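Side-chain contacts in sensor histidine kinase (Rhodopseudomonas palustris, PDB 3VA9), which probably uses ATP to phosphorylate a protein histidine in two-component signalling, this chain being its four-helix-bundle sensor domain and not the kinase part: residues L32-S37 against A93-V98; L21-A26 against D65-V70. All coordinates share one frame; numbering follows the deposited sequence.

Contact 1 (L32-S37 against A93-V98); sequences LEAETS and AQLGRV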
loop_
_atom_site.group_PDB
_atom_site.type_symbol
_atom_site.label_atom_id
_atom_site.label_comp_id
_atom_site.label_asym_id
_atom_site.label_seq_id
_atom_site.Cartn_x
_atom_site.Cartn_y
_atom_site.Cartn_z
ATOM N N LEU A 32 3.904 -0.843 3.702
ATOM C CA LEU A 32 5.269 -0.732 4.231
ATOM C C LEU A 32 6.037 -2.024 4.041
ATOM O O LEU A 32 7.196 -2.012 3.647
ATOM C CB LEU A 32 5.256 -0.362 5.715
ATOM C CG LEU A 32 4.787 1.067 5.967
ATOM C CD1 LEU A 32 4.486 1.300 7.438
ATOM C CD2 LEU A 32 5.851 2.016 5.453
ATOM N N GLU A 33 5.371 -3.139 4.311
ATOM C CA GLU A 33 5.983 -4.451 4.151
ATOM C C GLU A 33 6.383 -4.744 2.697
ATOM O O GLU A 33 7.419 -5.353 2.454
ATOM C CB GLU A 33 5.064 -5.539 4.710
ATOM C CG GLU A 33 5.723 -6.902 4.830
ATOM C CD GLU A 33 6.965 -6.878 5.713
ATOM O OE1 GLU A 33 6.865 -6.427 6.873
ATOM O OE2 GLU A 33 8.041 -7.318 5.249
ATOM N N ALA A 34 5.577 -4.296 1.733
ATOM C CA ALA A 34 5.911 -4.475 0.316
ATOM C C ALA A 34 7.149 -3.660 -0.052
ATOM O O ALA A 34 8.053 -4.141 -0.738
ATOM C CB ALA A 34 4.726 -4.075 -0.571
ATOM N N GLU A 35 7.177 -2.414 0.410
ATOM C CA GLU A 35 8.317 -1.542 0.169
ATOM C C GLU A 35 9.598 -2.066 0.824
ATOM O O GLU A 35 10.626 -2.222 0.168
ATOM C CB GLU A 35 8.018 -0.130 0.671
ATOM C CG GLU A 35 9.090 0.875 0.308
ATOM C CD GLU A 35 8.855 2.203 0.979
ATOM O OE1 GLU A 35 8.188 3.054 0.365
ATOM O OE2 GLU A 35 9.326 2.390 2.126
ATOM N N THR A 36 9.535 -2.353 2.118
ATOM C CA THR A 36 10.723 -2.818 2.815
ATOM C C THR A 36 11.228 -4.150 2.232
ATOM O O THR A 36 12.434 -4.378 2.141
ATOM C CB THR A 36 10.496 -2.921 4.341
ATOM O OG1 THR A 36 11.761 -2.872 5.010
ATOM C CG2 THR A 36 9.783 -4.227 4.708
ATOM N N SER A 37 10.310 -5.016 1.813
ATOM C CA SER A 37 10.704 -6.308 1.254
ATOM C C SER A 37 11.388 -6.138 -0.099
ATOM O O SER A 37 12.391 -6.781 -0.377
ATOM C CB SER A 37 9.503 -7.245 1.134
ATOM O OG SER A 37 9.024 -7.566 2.417
ATOM N N ALA A 93 2.692 -0.726 -8.712
ATOM C CA ALA A 93 3.263 -0.813 -10.053
ATOM C C ALA A 93 4.684 -0.275 -10.052
ATOM O O ALA A 93 5.542 -0.780 -10.762
ATOM C CB ALA A 93 2.402 -0.061 -11.075
ATOM N N GLN A 94 4.934 0.758 -9.252
ATOM C CA GLN A 94 6.296 1.271 -9.090
ATOM C C GLN A 94 7.262 0.231 -8.490
ATOM O O GLN A 94 8.310 -0.049 -9.062
ATOM C CB GLN A 94 6.305 2.552 -8.238
ATOM C CG GLN A 94 5.608 3.737 -8.879
ATOM C CD GLN A 94 5.900 5.036 -8.140
ATOM O OE1 GLN A 94 6.012 5.057 -6.913
ATOM N NE2 GLN A 94 6.031 6.121 -8.887
ATOM N N LEU A 95 6.910 -0.311 -7.326
ATOM C CA LEU A 95 7.718 -1.326 -6.640
ATOM C C LEU A 95 7.939 -2.581 -7.489
ATOM O O LEU A 95 9.046 -3.119 -7.544
ATOM C CB LEU A 95 7.039 -1.734 -5.327
ATOM C CG LEU A 95 6.778 -0.648 -4.285
ATOM C CD1 LEU A 95 6.115 -1.243 -3.039
ATOM C CD2 LEU A 95 8.083 0.092 -3.915
ATOM N N GLY A 96 6.874 -3.041 -8.144
ATOM C CA GLY A 96 6.930 -4.232 -8.981
ATOM C C GLY A 96 7.913 -4.075 -10.127
ATOM O O GLY A 96 8.559 -5.036 -10.538
ATOM N N ARG A 97 8.034 -2.857 -10.645
ATOM C CA ARG A 97 8.975 -2.591 -11.734
ATOM C C ARG A 97 10.413 -2.662 -11.214
ATOM O O ARG A 97 11.294 -3.211 -11.871
ATOM C CB ARG A 97 8.684 -1.223 -12.365
ATOM C CG ARG A 97 9.641 -0.780 -13.474
ATOM C CD ARG A 97 9.719 -1.790 -14.625
ATOM N NE ARG A 97 8.432 -2.415 -14.915
ATOM C CZ ARG A 97 8.298 -3.597 -15.514
ATOM N NH1 ARG A 97 9.376 -4.272 -15.892
ATOM N NH2 ARG A 97 7.092 -4.111 -15.732
ATOM N N VAL A 98 10.634 -2.101 -10.028
ATOM C CA VAL A 98 11.934 -2.136 -9.379
ATOM C C VAL A 98 12.334 -3.575 -9.040
ATOM O O VAL A 98 13.480 -3.969 -9.231
ATOM C CB VAL A 98 11.917 -1.341 -8.072
ATOM C CG1 VAL A 98 13.229 -1.534 -7.329
ATOM C CG2 VAL A 98 11.637 0.139 -8.340
#
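L95 reaches from helix 75-101 onto the backbone of helix 18-44 at A34 and E35. Its CB starts toward that helix but stays beyond contact distance of it. CG follows, anti to the carbonyl carbon of L95 (chi1 -59°), and carries the branch across the gap. CD1 does most of the touching. L95 CD1 lies 4.0 Å from A34 CB and 3.8 Å from E35 N, with E35 CA at 3.9 Å. The methyl thus sits against the A34-E35 peptide as well as the alanine methyl. L95 CD2 approaches more loosely, 4.4 Å from E35 CG. The two segments run the same way along the bundle, as the first and third long helices of an up-and-down four-helix bundle do. Y53 and A56 of helix 47-70 also line this part of the core. The E35 side chain is extended (chi1 -173°), and its OE1 forms a salt bridge with R91. Within 32-37, S37 OG and S37 N both donate to E33 O, from opposite faces of its plane. Across the pair the contact is van der Waals packing, mainly through one leucine methyl. Nothing directional fixes L95 there, so its position depends on shape and on surrounding core residues such as Y53.

Contact 2 (L21-A26 against D65-V70); sequences LLAISA and DGLRAV
Beside the A23-L67 contact, the shortest backbone bond within the two segments is A26 N to L22 O, 2.9 Å. It belongs to the helical turn that presents A23 and I24 to the neighbouring helix. The motif is an antiparallel helix pair, made by the first two long helices of the four-helix bundle. L67 comes from helix 47-70 and points toward helix 18-44. Its CG is anti to the backbone N (chi1 171°), and this places CD1 between two neighbours. L67 CD1 rests 4.0 Å from A23 CB. A23 is small, consistent with the close approach of the backbones, A23 CA and L67 CA being 6.2 Å apart. I24 CG1 meets the same methyl, L67 CD1, at 4.1 Å, and the two branched side chains cross obliquely. L129, L132 and T133 of helix 121-142 also touch I24, while I27 and I81 touch L67. I24 and L67 therefore face the bundle core, while A23 lies nearer the surface. Polar links lie around the contact: A26 O accepts from R63 NH1, and D65 pairs with R85 and R68 with D82 in salt bridges to helix 75-101. The second methyl of L67, CD2, is turned farther from A23 and lies 4.5 Å from I24 CG1.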
loop_
_atom_site.group_PDB
_atom_site.type_symbol
_atom_site.label_atom_id
_atom_site.label_comp_id
_atom_site.label_asym_id
_atom_site.label_seq_id
_atom_site.Cartn_x
_atom_site.Cartn_y
_atom_site.Cartn_z
ATOM N N LEU A 21 -11.110 0.260 11.543
ATOM C CA LEU A 21 -9.840 0.884 11.908
ATOM C C LEU A 21 -8.698 -0.131 11.931
ATOM O O LEU A 21 -7.571 0.189 11.562
ATOM C CB LEU A 21 -9.950 1.598 13.258
ATOM C CG LEU A 21 -10.915 2.785 13.341
ATOM C CD1 LEU A 21 -10.955 3.347 14.759
ATOM C CD2 LEU A 21 -10.541 3.871 12.333
ATOM N N LEU A 22 -8.995 -1.350 12.374
ATOM C CA LEU A 22 -8.030 -2.440 12.320
ATOM C C LEU A 22 -7.630 -2.667 10.875
ATOM O O LEU A 22 -6.443 -2.725 10.545
ATOM C CB LEU A 22 -8.639 -3.724 12.882
ATOM C CG LEU A 22 -8.856 -3.792 14.393
ATOM C CD1 LEU A 22 -9.589 -5.078 14.776
ATOM C CD2 LEU A 22 -7.523 -3.681 15.122
ATOM N N ALA A 23 -8.640 -2.788 10.017
ATOM C CA ALA A 23 -8.433 -3.049 8.597
ATOM C C ALA A 23 -7.589 -1.963 7.925
ATOM O O ALA A 23 -6.785 -2.253 7.047
ATOM C CB ALA A 23 -9.775 -3.205 7.887
ATOM N N ILE A 24 -7.782 -0.715 8.345
ATOM C CA ILE A 24 -7.052 0.419 7.783
ATOM C C ILE A 24 -5.578 0.382 8.176
ATOM O O ILE A 24 -4.701 0.712 7.381
ATOM C CB ILE A 24 -7.672 1.754 8.242
ATOM C CG1 ILE A 24 -9.025 1.969 7.562
ATOM C CG2 ILE A 24 -6.741 2.915 7.944
ATOM C CD1 ILE A 24 -9.773 3.165 8.087
ATOM N N SER A 25 -5.319 -0.022 9.415
ATOM C CA SER A 25 -3.962 -0.124 9.929
ATOM C C SER A 25 -3.229 -1.296 9.289
ATOM O O SER A 25 -2.027 -1.241 9.058
ATOM C CB SER A 25 -3.995 -0.284 11.449
ATOM O OG SER A 25 -2.866 -1.000 11.906
ATOM N N ALA A 26 -3.968 -2.360 9.005
ATOM C CA ALA A 26 -3.408 -3.525 8.345
ATOM C C ALA A 26 -3.027 -3.216 6.895
ATOM O O ALA A 26 -2.143 -3.858 6.322
ATOM C CB ALA A 26 -4.389 -4.693 8.415
ATOM N N ASP A 65 -9.792 -5.352 -0.727
ATOM C CA ASP A 65 -11.063 -5.959 -1.155
ATOM C C ASP A 65 -12.034 -6.071 0.029
ATOM O O ASP A 65 -13.231 -5.817 -0.104
ATOM C CB ASP A 65 -10.852 -7.365 -1.737
ATOM C CG ASP A 65 -10.025 -7.378 -3.013
ATOM O OD1 ASP A 65 -9.918 -6.333 -3.696
ATOM O OD2 ASP A 65 -9.493 -8.467 -3.341
ATOM N N GLY A 66 -11.500 -6.467 1.180
ATOM C CA GLY A 66 -12.294 -6.665 2.381
ATOM C C GLY A 66 -12.708 -5.391 3.095
ATOM O O GLY A 66 -13.807 -5.306 3.636
ATOM N N LEU A 67 -11.820 -4.404 3.120
ATOM C CA LEU A 67 -12.157 -3.110 3.691
ATOM C C LEU A 67 -13.324 -2.549 2.906
ATOM O O LEU A 67 -14.258 -1.975 3.470
ATOM C CB LEU A 67 -10.966 -2.160 3.593
ATOM C CG LEU A 67 -11.216 -0.697 3.956
ATOM C CD1 LEU A 67 -11.543 -0.555 5.438
ATOM C CD2 LEU A 67 -10.010 0.152 3.581
ATOM N N ARG A 68 -13.266 -2.733 1.592
ATOM C CA ARG A 68 -14.303 -2.237 0.701
ATOM C C ARG A 68 -15.646 -2.885 1.018
ATOM O O ARG A 68 -16.702 -2.284 0.814
ATOM C CB ARG A 68 -13.923 -2.487 -0.759
ATOM C CG ARG A 68 -15.016 -2.096 -1.743
ATOM C CD ARG A 68 -14.615 -2.369 -3.180
ATOM N NE ARG A 68 -15.647 -1.929 -4.116
ATOM C CZ ARG A 68 -15.735 -0.698 -4.614
ATOM N NH1 ARG A 68 -14.849 0.222 -4.262
ATOM N NH2 ARG A 68 -16.710 -0.387 -5.456
ATOM N N ALA A 69 -15.595 -4.114 1.520
ATOM C CA ALA A 69 -16.807 -4.833 1.895
ATOM C C ALA A 69 -17.388 -4.309 3.209
ATOM O O ALA A 69 -18.591 -4.384 3.434
ATOM C CB ALA A 69 -16.534 -6.330 1.983
ATOM N N VAL A 70 -16.526 -3.779 4.071
ATOM C CA VAL A 70 -16.955 -3.208 5.345
ATOM C C VAL A 70 -17.612 -1.851 5.123
ATOM O O VAL A 70 -18.532 -1.467 5.846
ATOM C CB VAL A 70 -15.766 -3.038 6.316
ATOM C CG1 VAL A 70 -16.201 -2.329 7.596
ATOM C CG2 VAL A 70 -15.143 -4.384 6.632
#

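From the N terminus, helix 18-44 brings first 21-26 and then 32-37. The chain turns back through helix 47-70, where 65-70 closes contact 2 at the C-terminal end of that helix. It turns again into helix 75-101, and 93-98 closes contact 1. The segments alternate along the sequence, so the two closures cross; neither nests in the other. Contact 2 closes a single helical hairpin, tying the first helix to the second. Contact 1 spans two turns of the chain and ties the first helix to the third. Their centres are about 20 Å apart, on opposite sides of the chain's centre. Helix 18-44 is thus packed at two levels against two different helices of the sensor domain.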